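Local structure of 401aa long hypothetical glucose-1-phosphate thymidylyltransferase (Sulfolobus tokodaii, 2GGO) at residues Thr20-Lys23 with Ala24-Pro27. The protein probably acts as a bifunctional enzyme in making UDP-N-acetylglucosamine and UDP-N-acetylgalactosamine, with nucleotidyl transfer to sugar 1-phosphates in its N-terminal part. Numbering follows the deposited sequence.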
loop_
_atom_site.group_PDB
_atom_site.type_symbol
_atom_site.label_atom_id
_atom_site.label_comp_id
_atom_site.label_asym_id
_atom_site.label_seq_id
_atom_site.Cartn_x
_atom_site.Cartn_y
_atom_site.Cartn_z
ATOM N N THR A 20 -3.640 -12.883 -1.377
ATOM C CA THR A 20 -4.723 -13.233 -0.497
ATOM C C THR A 20 -5.670 -12.064 -0.126
ATOM O O THR A 20 -6.691 -12.281 0.532
ATOM C CB THR A 20 -4.202 -13.807 0.793
ATOM O OG1 THR A 20 -3.391 -12.811 1.386
ATOM C CG2 THR A 20 -3.365 -15.107 0.526
ATOM N N ARG A 21 -5.347 -10.839 -0.516
ATOM C CA ARG A 21 -6.194 -9.677 -0.176
ATOM C C ARG A 21 -6.056 -8.660 -1.324
ATOM O O ARG A 21 -5.035 -8.671 -2.017
ATOM C CB ARG A 21 -5.805 -9.087 1.189
ATOM C CG ARG A 21 -4.695 -8.051 1.152
ATOM C CD ARG A 21 -4.539 -7.375 2.509
ATOM N NE ARG A 21 -3.924 -8.296 3.478
ATOM C CZ ARG A 21 -4.031 -8.212 4.793
ATOM N NH1 ARG A 21 -4.707 -7.230 5.365
ATOM N NH2 ARG A 21 -3.440 -9.118 5.557
ATOM N N PRO A 22 -7.118 -7.863 -1.629
ATOM C CA PRO A 22 -6.998 -6.812 -2.668
ATOM C C PRO A 22 -6.118 -5.713 -2.158
ATOM O O PRO A 22 -6.067 -5.520 -0.954
ATOM C CB PRO A 22 -8.455 -6.305 -2.867
ATOM C CG PRO A 22 -9.330 -7.279 -2.145
ATOM C CD PRO A 22 -8.483 -7.957 -1.088
ATOM N N LYS A 23 -5.381 -5.007 -3.007
ATOM C CA LYS A 23 -4.497 -3.966 -2.421
ATOM C C LYS A 23 -5.154 -2.945 -1.519
ATOM O O LYS A 23 -4.474 -2.333 -0.705
ATOM C CB LYS A 23 -3.684 -3.208 -3.452
ATOM C CG LYS A 23 -4.159 -3.437 -4.857
ATOM C CD LYS A 23 -4.347 -2.096 -5.582
ATOM C CE LYS A 23 -5.157 -2.293 -6.889
ATOM N NZ LYS A 23 -4.677 -1.392 -7.997
ATOM N N ALA A 24 -6.467 -2.742 -1.683
ATOM C CA ALA A 24 -7.201 -1.735 -0.904
ATOM C C ALA A 24 -7.150 -2.105 0.549
ATOM O O ALA A 24 -7.347 -1.261 1.426
ATOM C CB ALA A 24 -8.658 -1.694 -1.378
ATOM N N PHE A 25 -6.873 -3.379 0.816
ATOM C CA PHE A 25 -6.839 -3.878 2.211
ATOM C C PHE A 25 -5.436 -4.031 2.841
ATOM O O PHE A 25 -5.318 -4.519 3.924
ATOM C CB PHE A 25 -7.683 -5.143 2.347
ATOM C CG PHE A 25 -9.135 -4.877 2.189
ATOM C CD1 PHE A 25 -9.877 -4.377 3.271
ATOM C CD2 PHE A 25 -9.752 -5.057 0.965
ATOM C CE1 PHE A 25 -11.218 -4.079 3.125
ATOM C CE2 PHE A 25 -11.091 -4.751 0.804
ATOM C CZ PHE A 25 -11.828 -4.267 1.892
ATOM N N VAL A 26 -4.404 -3.609 2.141
ATOM C CA VAL A 26 -3.044 -3.521 2.694
ATOM C C VAL A 26 -3.132 -2.706 3.984
ATOM O O VAL A 26 -3.701 -1.596 3.942
ATOM C CB VAL A 26 -2.094 -2.839 1.689
ATOM C CG1 VAL A 26 -0.820 -2.322 2.355
ATOM C CG2 VAL A 26 -1.703 -3.785 0.607
ATOM N N PRO A 27 -2.582 -3.238 5.133
ATOM C CA PRO A 27 -2.662 -2.460 6.351
ATOM C C PRO A 27 -1.585 -1.370 6.466
ATOM O O PRO A 27 -0.436 -1.489 5.977
ATOM C CB PRO A 27 -2.548 -3.511 7.465
ATOM C CG PRO A 27 -1.789 -4.594 6.901
ATOM C CD PRO A 27 -1.868 -4.515 5.386
HETATM O O HOH W 1 -7.005 -5.580 5.575
#
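Pro27 CD sits over one face of the Arg21 guanidinium, 3.9 Å from Arg21 NH1, while the carbonyl of Phe25 meets its edge, near the guanidinium plane. There Arg21 NH1 donates to Phe25 O over 3.1 Å in a slightly bent bond (154°), reaching the oxygen from above the carbonyl plane. A water joins the pair, giving a short bond to Phe25 O (2.6 Å) and taking a weak one from Arg21 NH1, so the oxygen is gripped twice. With Arg21 CG between the backbone N and the carbonyl carbon (chi1 87°) and chi2 extended, CD comes to 3.9 Å from Phe25 CB; the bend at chi3 then turns the guanidinium so that NH1 meets Phe25 O. Through NH2, its other terminal nitrogen, the guanidinium forms salt bridges to Glu302 and Glu319, on turns of the C-terminal parallel beta-helix. With an alanine in place of Arg21, Phe25 O would probably lose its charged donor and the two glutamates their shared positive partner. The Phe25 ring meets Pro22 obliquely, CD2 lying 3.8 Å from Pro22 CD, and Tyr60 and Phe61 of helix 58-64 also pack against that ring. Between these side chains the backbone winds into a short 3-10 turn: Phe25 N binds Pro22 O at 2.9 Å, and Val26 N binds Lys23 O at 3.1 Å, with Val26 CG2 beside the same oxygen. The Lys23 side chain reaches the probable nucleotide-binding loop, where NZ makes a weak hydrogen bond to Ser10 O. The Arg-Pro-Lys run closes the Gly-x-Gly-x-Arg...Arg-Pro-Lys motif of sugar nucleotidyltransferases, whose fold is GT-A-like; here its lysine lies close to Gly9 of the probable nucleoside triphosphate site, while its arginine ties the loop before strand 27-28 to the beta-helix.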